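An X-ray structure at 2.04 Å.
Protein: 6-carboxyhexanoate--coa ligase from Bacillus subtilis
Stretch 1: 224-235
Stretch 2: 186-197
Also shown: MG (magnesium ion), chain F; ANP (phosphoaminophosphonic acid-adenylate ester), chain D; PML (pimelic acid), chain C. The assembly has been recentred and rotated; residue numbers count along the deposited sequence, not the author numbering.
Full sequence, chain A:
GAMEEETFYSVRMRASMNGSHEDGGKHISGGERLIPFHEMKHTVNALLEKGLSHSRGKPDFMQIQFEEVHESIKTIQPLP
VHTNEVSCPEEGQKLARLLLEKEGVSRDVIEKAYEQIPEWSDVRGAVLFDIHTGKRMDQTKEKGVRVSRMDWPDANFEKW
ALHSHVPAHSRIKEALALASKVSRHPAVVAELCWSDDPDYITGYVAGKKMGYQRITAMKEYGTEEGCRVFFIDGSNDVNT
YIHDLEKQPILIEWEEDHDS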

ATOM      1  N   GLU A 224      -7.004  16.223 -20.264  1.00 42.81           N
ATOM      2  CA  GLU A 224      -6.594  15.124 -19.421  1.00 42.71           C
ATOM      3  C   GLU A 224      -6.772  13.743 -20.050  1.00 42.60           C
ATOM      4  O   GLU A 224      -6.879  12.759 -19.331  1.00 47.62           O
ATOM      5  CB  GLU A 224      -7.352  15.188 -18.124  1.00 45.96           C
ATOM      6  CG  GLU A 224      -6.982  16.391 -17.274  1.00 50.27           C
ATOM      7  CD  GLU A 224      -7.467  16.225 -15.844  1.00 59.01           C
ATOM      8  OE1 GLU A 224      -8.460  15.484 -15.634  1.00 62.44           O
ATOM      9  OE2 GLU A 224      -6.828  16.786 -14.925  1.00 67.00           O
ATOM     10  N   GLU A 225      -6.890  13.682 -21.370  1.00 43.66           N
ATOM     11  CA  GLU A 225      -7.105  12.396 -22.073  1.00 46.25           C
ATOM     12  C   GLU A 225      -5.761  11.887 -22.580  1.00 41.45           C
ATOM     13  O   GLU A 225      -5.125  12.531 -23.417  1.00 46.42           O
ATOM     14  CB  GLU A 225      -8.021  12.592 -23.294  1.00 47.00           C
ATOM     15  CG  GLU A 225      -9.487  12.790 -22.963  1.00 55.97           C
ATOM     16  CD  GLU A 225      -9.726  13.999 -22.075  1.00 58.97           C
ATOM     17  OE1 GLU A 225      -9.540  15.147 -22.550  1.00 63.30           O
ATOM     18  OE2 GLU A 225     -10.093  13.794 -20.898  1.00 60.93           O
ATOM     19  N   GLY A 226      -5.264  10.837 -21.962  1.00 38.38           N
ATOM     20  CA  GLY A 226      -3.997  10.243 -22.356  1.00 42.98           C
ATOM     21  C   GLY A 226      -4.278   8.998 -23.179  1.00 43.79           C
ATOM     22  O   GLY A 226      -5.424   8.712 -23.498  1.00 40.72           O
ATOM     23  N   CYS A 227      -3.237   8.231 -23.479  1.00 41.67           N
ATOM     24  CA  CYS A 227      -3.397   6.994 -24.251  1.00 33.92           C
ATOM     25  C   CYS A 227      -2.169   6.126 -24.035  1.00 33.92           C
ATOM     26  O   CYS A 227      -1.032   6.620 -23.966  1.00 30.55           O
ATOM     27  CB  CYS A 227      -3.559   7.317 -25.731  1.00 34.89           C
ATOM     28  SG  CYS A 227      -3.355   5.945 -26.903  1.00 40.37           S
ATOM     29  N   ARG A 228      -2.421   4.843 -23.831  1.00 28.74           N
ATOM     30  CA  ARG A 228      -1.391   3.856 -23.807  1.00 29.53           C
ATOM     31  C   ARG A 228      -1.996   2.604 -24.475  1.00 25.86           C
ATOM     32  O   ARG A 228      -2.784   1.900 -23.867  1.00 27.04           O
ATOM     33  CB  ARG A 228      -0.981   3.564 -22.363  1.00 29.84           C
ATOM     34  CG  ARG A 228       0.445   3.074 -22.188  1.00 31.38           C
ATOM     35  CD  ARG A 228       1.381   4.206 -22.478  1.00 31.12           C
ATOM     36  NE  ARG A 228       2.762   4.040 -22.033  1.00 29.75           N
ATOM     37  CZ  ARG A 228       3.342   4.789 -21.104  1.00 30.12           C
ATOM     38  NH1 ARG A 228       2.604   5.507 -20.248  1.00 29.61           N
ATOM     39  NH2 ARG A 228       4.654   4.846 -21.047  1.00 32.53           N
ATOM     40  N   VAL A 229      -1.562   2.319 -25.683  1.00 28.91           N
ATOM     41  CA  VAL A 229      -2.029   1.137 -26.424  1.00 29.28           C
ATOM     42  C   VAL A 229      -0.826   0.334 -26.893  1.00 33.75           C
ATOM     43  O   VAL A 229       0.117   0.902 -27.475  1.00 30.03           O
ATOM     44  CB  VAL A 229      -2.830   1.547 -27.681  1.00 30.68           C
ATOM     45  CG1 VAL A 229      -3.335   0.320 -28.419  1.00 32.61           C
ATOM     46  CG2 VAL A 229      -4.009   2.423 -27.289  1.00 33.69           C
ATOM     47  N   PHE A 230      -0.928  -0.998 -26.748  1.00 30.30           N
ATOM     48  CA  PHE A 230       0.081  -1.907 -27.243  1.00 27.59           C
ATOM     49  C   PHE A 230      -0.549  -2.704 -28.375  1.00 28.21           C
ATOM     50  O   PHE A 230      -1.506  -3.423 -28.149  1.00 25.45           O
ATOM     51  CB  PHE A 230       0.526  -2.909 -26.155  1.00 27.68           C
ATOM     52  CG  PHE A 230       1.087  -2.278 -24.911  1.00 26.48           C
ATOM     53  CD1 PHE A 230       1.629  -1.006 -24.943  1.00 28.59           C
ATOM     54  CD2 PHE A 230       1.172  -2.999 -23.741  1.00 27.51           C
ATOM     55  CE1 PHE A 230       2.115  -0.422 -23.782  1.00 27.78           C
ATOM     56  CE2 PHE A 230       1.711  -2.433 -22.584  1.00 32.76           C
ATOM     57  CZ  PHE A 230       2.175  -1.128 -22.614  1.00 27.02           C
ATOM     58  N   PHE A 231       0.041  -2.626 -29.548  1.00 29.81           N
ATOM     59  CA  PHE A 231      -0.455  -3.351 -30.687  1.00 32.39           C
ATOM     60  C   PHE A 231       0.182  -4.729 -30.697  1.00 34.28           C
ATOM     61  O   PHE A 231       1.416  -4.860 -30.732  1.00 34.47           O
ATOM     62  CB  PHE A 231      -0.126  -2.575 -31.952  1.00 32.03           C
ATOM     63  CG  PHE A 231      -0.897  -1.284 -32.091  1.00 33.43           C
ATOM     64  CD1 PHE A 231      -2.137  -1.267 -32.696  1.00 33.94           C
ATOM     65  CD2 PHE A 231      -0.387  -0.085 -31.584  1.00 35.96           C
ATOM     66  CE1 PHE A 231      -2.844  -0.087 -32.822  1.00 34.52           C
ATOM     67  CE2 PHE A 231      -1.099   1.096 -31.680  1.00 37.04           C
ATOM     68  CZ  PHE A 231      -2.333   1.096 -32.297  1.00 37.98           C
ATOM     69  N   ILE A 232      -0.652  -5.742 -30.500  1.00 33.42           N
ATOM     70  CA  ILE A 232      -0.193  -7.117 -30.261  1.00 39.05           C
ATOM     71  C   ILE A 232      -0.377  -8.047 -31.467  1.00 42.00           C
ATOM     72  O   ILE A 232      -1.428  -8.060 -32.113  1.00 38.01           O
ATOM     73  CB  ILE A 232      -0.977  -7.764 -29.110  1.00 38.66           C
ATOM     74  CG1 ILE A 232      -0.882  -6.900 -27.867  1.00 36.95           C
ATOM     75  CG2 ILE A 232      -0.495  -9.184 -28.851  1.00 40.48           C
ATOM     76  CD1 ILE A 232       0.505  -6.803 -27.271  1.00 36.50           C
ATOM     77  N   ASP A 233       0.672  -8.804 -31.761  1.00 43.11           N
ATOM     78  CA  ASP A 233       0.657  -9.824 -32.787  1.00 48.02           C
ATOM     79  C   ASP A 233       1.128 -11.137 -32.183  1.00 62.21           C
ATOM     80  O   ASP A 233       2.331 -11.401 -32.116  1.00 76.86           O
ATOM     81  CB  ASP A 233       1.605  -9.455 -33.918  1.00 53.01           C
ATOM     82  CG  ASP A 233       1.849 -10.628 -34.879  1.00 64.71           C
ATOM     83  OD1 ASP A 233       1.304 -11.731 -34.637  1.00 56.36           O
ATOM     84  OD2 ASP A 233       2.584 -10.449 -35.871  1.00 69.42           O
ATOM     85  N   GLY A 234       0.189 -11.959 -31.746  1.00 64.20           N
ATOM     86  CA  GLY A 234       0.542 -13.191 -31.077  1.00 68.80           C
ATOM     87  C   GLY A 234      -0.598 -14.190 -31.130  1.00 70.30           C
ATOM     88  O   GLY A 234      -1.768 -13.798 -31.158  1.00 59.08           O
ATOM     89  N   SER A 235      -0.245 -15.479 -31.174  1.00 70.80           N
ATOM     90  CA  SER A 235      -1.232 -16.559 -31.177  1.00 67.99           C
ATOM     91  C   SER A 235      -1.577 -16.920 -29.756  1.00 66.93           C
ATOM     92  O   SER A 235      -2.566 -17.610 -29.510  1.00 70.77           O
ATOM     93  CB  SER A 235      -0.688 -17.821 -31.856  1.00 68.65           C
ATOM     94  OG  SER A 235      -0.362 -17.587 -33.211  1.00 68.61           O
TER
HETATM   95 MG    MG F 704      -0.250  10.890 -15.872  1.00 45.34          MG
HETATM   96  PG  ANP D 702       1.878   9.685 -13.434  1.00 34.61           P
HETATM   97  O1G ANP D 702       1.937  10.031 -11.972  1.00 32.91           O
HETATM   98  O2G ANP D 702       1.423  10.842 -14.280  1.00 36.24           O
HETATM   99  O3G ANP D 702       3.101   9.041 -14.003  1.00 29.62           O
HETATM  100  PB  ANP D 702       0.586   7.355 -14.749  1.00 29.51           P
HETATM  101  O1B ANP D 702       1.916   6.691 -14.799  1.00 25.35           O
HETATM  102  O2B ANP D 702      -0.685   6.636 -14.486  1.00 29.38           O
HETATM  103  N3B ANP D 702       0.618   8.530 -13.483  1.00 27.99           N
HETATM  104  PA  ANP D 702       1.479   8.608 -17.181  1.00 34.05           P
HETATM  105  O1A ANP D 702       1.249   9.937 -17.734  1.00 28.96           O
HETATM  106  O2A ANP D 702       2.825   8.147 -16.698  1.00 32.00           O
HETATM  107  O3A ANP D 702       0.359   8.239 -16.086  1.00 31.40           O
HETATM  108  O5' ANP D 702       0.997   7.587 -18.386  1.00 27.61           O
HETATM  109  C5' ANP D 702      -0.023   7.959 -19.269  1.00 29.63           C
HETATM  110  C4' ANP D 702      -0.997   6.791 -19.441  1.00 29.70           C
HETATM  111  O4' ANP D 702      -0.262   5.638 -19.873  1.00 29.85           O
HETATM  112  C3' ANP D 702      -1.678   6.415 -18.135  1.00 29.55           C
HETATM  113  O3' ANP D 702      -2.922   7.088 -17.981  1.00 33.47           O
HETATM  114  C2' ANP D 702      -1.927   4.945 -18.306  1.00 30.57           C
HETATM  115  O2' ANP D 702      -3.084   4.769 -19.124  1.00 26.08           O
HETATM  116  C1' ANP D 702      -0.715   4.527 -19.089  1.00 30.02           C
HETATM  117  N9  ANP D 702       0.303   4.034 -18.154  1.00 32.14           N
HETATM  118  C8  ANP D 702       1.105   4.768 -17.303  1.00 37.16           C
HETATM  119  N7  ANP D 702       1.974   3.950 -16.663  1.00 34.41           N
HETATM  120  C5  ANP D 702       1.694   2.676 -17.079  1.00 27.81           C
HETATM  121  C6  ANP D 702       2.179   1.317 -16.790  1.00 31.13           C
HETATM  122  N6  ANP D 702       3.144   1.086 -15.895  1.00 35.14           N
HETATM  123  N1  ANP D 702       1.633   0.275 -17.454  1.00 27.74           N
HETATM  124  C2  ANP D 702       0.640   0.458 -18.333  1.00 26.06           C
HETATM  125  N3  ANP D 702       0.176   1.659 -18.716  1.00 27.49           N
HETATM  126  C4  ANP D 702       0.591   2.757 -18.040  1.00 28.03           C
HETATM  127  C1  PML C 701       8.679  11.635 -23.306  1.00 47.65           C
HETATM  128  O11 PML C 701       9.522  10.998 -24.018  1.00 33.44           O
HETATM  129  O12 PML C 701       8.887  12.860 -22.992  1.00 38.63           O
HETATM  130  C2  PML C 701       7.267  11.027 -23.204  1.00 40.91           C
HETATM  131  C3  PML C 701       6.700  10.800 -21.812  1.00 43.59           C
HETATM  132  C4  PML C 701       5.168  10.935 -21.741  1.00 36.86           C
HETATM  133  C5  PML C 701       4.455   9.774 -21.073  1.00 47.91           C
HETATM  134  C6  PML C 701       3.443  10.178 -20.005  1.00 46.34           C
HETATM  135  C7  PML C 701       4.090  10.968 -18.866  1.00 53.70           C
HETATM  136  O71 PML C 701       5.017  10.439 -18.208  1.00 55.69           O
HETATM  137  O72 PML C 701       3.602  12.079 -18.536  1.00 48.81           O
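Stretch 2 186-197: PAVVAELCWSDD

Stretch 2 lies beside stretch 1 as an antiparallel β-strand: residues 188-194 run against 227-232 with 176° between their N-to-C directions. C227 pairs with W194, V229 with L192 and F231 with A190, and reciprocal hydrogen bonds such as L192 N to V229 O and V229 N to L192 O, both 2.9 Å, fix the register. Between F231 and I232 it slips by one residue. At this β-bulge V189, with phi/psi of -90/-37, leaves extended geometry; its N still donates to F231 O (2.9 Å), while its CB points toward stretch 1 and its CG2 lies 3.5 Å from D233 CB. I232 consequently faces V188, CD1 to CG2 3.7 Å, and D233 N closes the ladder on A187 O at 2.8 Å.

One face of the sheet carries R228, F230, E191 and C193. R228 (t, p, t) brings its guanidinium back over stretch 2: NE makes a salt bridge to E191 OE2 at 2.6 Å, and NH1 donates to the nucleotide O4' at 2.9 Å. The extended t, t rotamer of E191 carries its carboxylate to the arginine, and C193, small enough to fit beneath, places SG over one guanidinium face, 3.5 Å from R228 CZ.

On the other face, W194 takes chi1 p and chi2 91°, laying its indole against stretch 1. C227, in t, sets CB 3.6 Å from W194 CZ2, almost on the six-membered ring's normal, a CH-π contact; SG also lies over that ring and reaches L192 CD2 at 4.0 Å. At the indole edge, NE1 gives E225 O a weak hydrogen bond (3.1 Å). G226 suits its place because a CB there would clash with D196 N. Beyond the strand, D196 in p and D197 in m each coordinate magnesium through OD1 at 2.2 Å.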

ATOM      1  N   PRO A 186       8.222 -10.380 -27.362  1.00 30.39           N
ATOM      2  CA  PRO A 186       8.098 -10.785 -28.785  1.00 33.05           C
ATOM      3  C   PRO A 186       6.705 -10.605 -29.417  1.00 29.74           C
ATOM      4  O   PRO A 186       6.611 -10.376 -30.610  1.00 31.22           O
ATOM      5  CB  PRO A 186       8.520 -12.266 -28.799  1.00 30.18           C
ATOM      6  CG  PRO A 186       8.608 -12.716 -27.388  1.00 33.57           C
ATOM      7  CD  PRO A 186       8.522 -11.499 -26.454  1.00 31.74           C
ATOM      8  N   ALA A 187       5.644 -10.503 -28.634  1.00 33.34           N
ATOM      9  CA  ALA A 187       4.318 -10.307 -29.255  1.00 35.52           C
ATOM     10  C   ALA A 187       3.940  -8.838 -29.529  1.00 39.16           C
ATOM     11  O   ALA A 187       2.983  -8.555 -30.272  1.00 33.57           O
ATOM     12  CB  ALA A 187       3.252 -10.995 -28.418  1.00 39.75           C
ATOM     13  N   VAL A 188       4.702  -7.892 -28.972  1.00 30.96           N
ATOM     14  CA  VAL A 188       4.378  -6.488 -29.161  1.00 25.87           C
ATOM     15  C   VAL A 188       5.022  -5.881 -30.387  1.00 25.18           C
ATOM     16  O   VAL A 188       6.258  -5.739 -30.471  1.00 30.74           O
ATOM     17  CB  VAL A 188       4.779  -5.617 -27.918  1.00 29.13           C
ATOM     18  CG1 VAL A 188       4.380  -4.169 -28.154  1.00 25.46           C
ATOM     19  CG2 VAL A 188       4.131  -6.128 -26.661  1.00 29.64           C
ATOM     20  N   VAL A 189       4.196  -5.384 -31.296  1.00 22.91           N
ATOM     21  CA  VAL A 189       4.674  -4.814 -32.544  1.00 26.53           C
ATOM     22  C   VAL A 189       4.927  -3.310 -32.356  1.00 24.04           C
ATOM     23  O   VAL A 189       5.796  -2.736 -32.968  1.00 26.85           O
ATOM     24  CB  VAL A 189       3.621  -5.022 -33.645  1.00 31.29           C
ATOM     25  CG1 VAL A 189       3.981  -4.251 -34.914  1.00 33.60           C
ATOM     26  CG2 VAL A 189       3.467  -6.512 -33.953  1.00 36.53           C
ATOM     27  N   ALA A 190       4.090  -2.660 -31.579  1.00 26.28           N
ATOM     28  CA  ALA A 190       4.222  -1.218 -31.410  1.00 23.54           C
ATOM     29  C   ALA A 190       3.406  -0.691 -30.250  1.00 27.23           C
ATOM     30  O   ALA A 190       2.447  -1.337 -29.784  1.00 24.69           O
ATOM     31  CB  ALA A 190       3.830  -0.520 -32.693  1.00 23.00           C
ATOM     32  N   GLU A 191       3.836   0.476 -29.740  1.00 28.98           N
ATOM     33  CA  GLU A 191       3.180   1.119 -28.603  1.00 27.47           C
ATOM     34  C   GLU A 191       2.891   2.569 -29.001  1.00 26.79           C
ATOM     35  O   GLU A 191       3.640   3.167 -29.751  1.00 26.96           O
ATOM     36  CB  GLU A 191       4.032   1.067 -27.337  1.00 30.89           C
ATOM     37  CG  GLU A 191       3.473   1.966 -26.218  1.00 36.55           C
ATOM     38  CD  GLU A 191       4.380   2.113 -24.974  1.00 42.06           C
ATOM     39  OE1 GLU A 191       5.561   1.673 -24.971  1.00 32.92           O
ATOM     40  OE2 GLU A 191       3.904   2.726 -23.979  1.00 43.41           O
ATOM     41  N   LEU A 192       1.687   3.030 -28.682  1.00 24.39           N
ATOM     42  CA  LEU A 192       1.325   4.406 -28.853  1.00 26.41           C
ATOM     43  C   LEU A 192       1.002   4.989 -27.484  1.00 27.21           C
ATOM     44  O   LEU A 192       0.249   4.395 -26.713  1.00 29.22           O
ATOM     45  CB  LEU A 192       0.117   4.480 -29.758  1.00 30.88           C
ATOM     46  CG  LEU A 192      -0.579   5.820 -29.911  1.00 31.87           C
ATOM     47  CD1 LEU A 192       0.272   6.834 -30.672  1.00 31.34           C
ATOM     48  CD2 LEU A 192      -1.897   5.570 -30.607  1.00 33.99           C
ATOM     49  N   CYS A 193       1.554   6.164 -27.195  1.00 27.97           N
ATOM     50  CA  CYS A 193       1.451   6.733 -25.871  1.00 29.11           C
ATOM     51  C   CYS A 193       1.373   8.253 -25.903  1.00 26.81           C
ATOM     52  O   CYS A 193       2.104   8.911 -26.653  1.00 26.78           O
ATOM     53  CB  CYS A 193       2.646   6.331 -25.029  1.00 35.02           C
ATOM     54  SG  CYS A 193       2.780   7.294 -23.475  1.00 34.99           S
ATOM     55  N   TRP A 194       0.466   8.815 -25.111  1.00 29.28           N
ATOM     56  CA  TRP A 194       0.653  10.196 -24.630  1.00 29.70           C
ATOM     57  C   TRP A 194       0.018  10.376 -23.269  1.00 29.49           C
ATOM     58  O   TRP A 194      -0.654   9.482 -22.760  1.00 25.38           O
ATOM     59  CB  TRP A 194       0.179  11.234 -25.675  1.00 30.83           C
ATOM     60  CG  TRP A 194      -1.308  11.225 -25.975  1.00 32.37           C
ATOM     61  CD1 TRP A 194      -2.277  11.968 -25.356  1.00 37.57           C
ATOM     62  CD2 TRP A 194      -1.972  10.494 -27.011  1.00 32.61           C
ATOM     63  NE1 TRP A 194      -3.518  11.630 -25.861  1.00 36.20           N
ATOM     64  CE2 TRP A 194      -3.343  10.820 -26.945  1.00 34.96           C
ATOM     65  CE3 TRP A 194      -1.538   9.603 -28.001  1.00 29.94           C
ATOM     66  CZ2 TRP A 194      -4.292  10.219 -27.776  1.00 36.21           C
ATOM     67  CZ3 TRP A 194      -2.463   9.066 -28.856  1.00 32.15           C
ATOM     68  CH2 TRP A 194      -3.824   9.367 -28.742  1.00 34.07           C
ATOM     69  N   SER A 195       0.398  11.463 -22.605  1.00 30.38           N
ATOM     70  CA  SER A 195       0.150  11.634 -21.211  1.00 28.59           C
ATOM     71  C   SER A 195      -1.310  11.948 -20.957  1.00 26.70           C
ATOM     72  O   SER A 195      -1.933  12.682 -21.721  1.00 27.19           O
ATOM     73  CB  SER A 195       1.015  12.808 -20.653  1.00 34.55           C
ATOM     74  OG  SER A 195       0.917  12.811 -19.238  1.00 35.47           O
ATOM     75  N   ASP A 196      -1.811  11.539 -19.802  1.00 26.85           N
ATOM     76  CA  ASP A 196      -3.084  12.057 -19.299  1.00 30.57           C
ATOM     77  C   ASP A 196      -2.859  13.271 -18.344  1.00 27.57           C
ATOM     78  O   ASP A 196      -3.816  13.774 -17.770  1.00 30.25           O
ATOM     79  CB  ASP A 196      -3.880  10.971 -18.572  1.00 33.98           C
ATOM     80  CG  ASP A 196      -3.069  10.299 -17.438  1.00 42.57           C
ATOM     81  OD1 ASP A 196      -1.826  10.465 -17.412  1.00 46.54           O
ATOM     82  OD2 ASP A 196      -3.672   9.610 -16.577  1.00 47.49           O
ATOM     83  N   ASP A 197      -1.655  13.817 -18.306  1.00 26.78           N
ATOM     84  CA  ASP A 197      -1.416  15.074 -17.532  1.00 33.37           C
ATOM     85  C   ASP A 197      -1.830  16.328 -18.347  1.00 36.94           C
ATOM     86  O   ASP A 197      -1.462  16.458 -19.510  1.00 33.48           O
ATOM     87  CB  ASP A 197       0.058  15.211 -17.188  1.00 33.65           C
ATOM     88  CG  ASP A 197       0.606  14.053 -16.338  1.00 39.77           C
ATOM     89  OD1 ASP A 197      -0.131  13.121 -15.924  1.00 41.39           O
ATOM     90  OD2 ASP A 197       1.843  14.036 -16.161  1.00 48.29           O
TER
HETATM   91  O   HOH W   1      -1.806   9.947 -14.146  1.00 36.55           O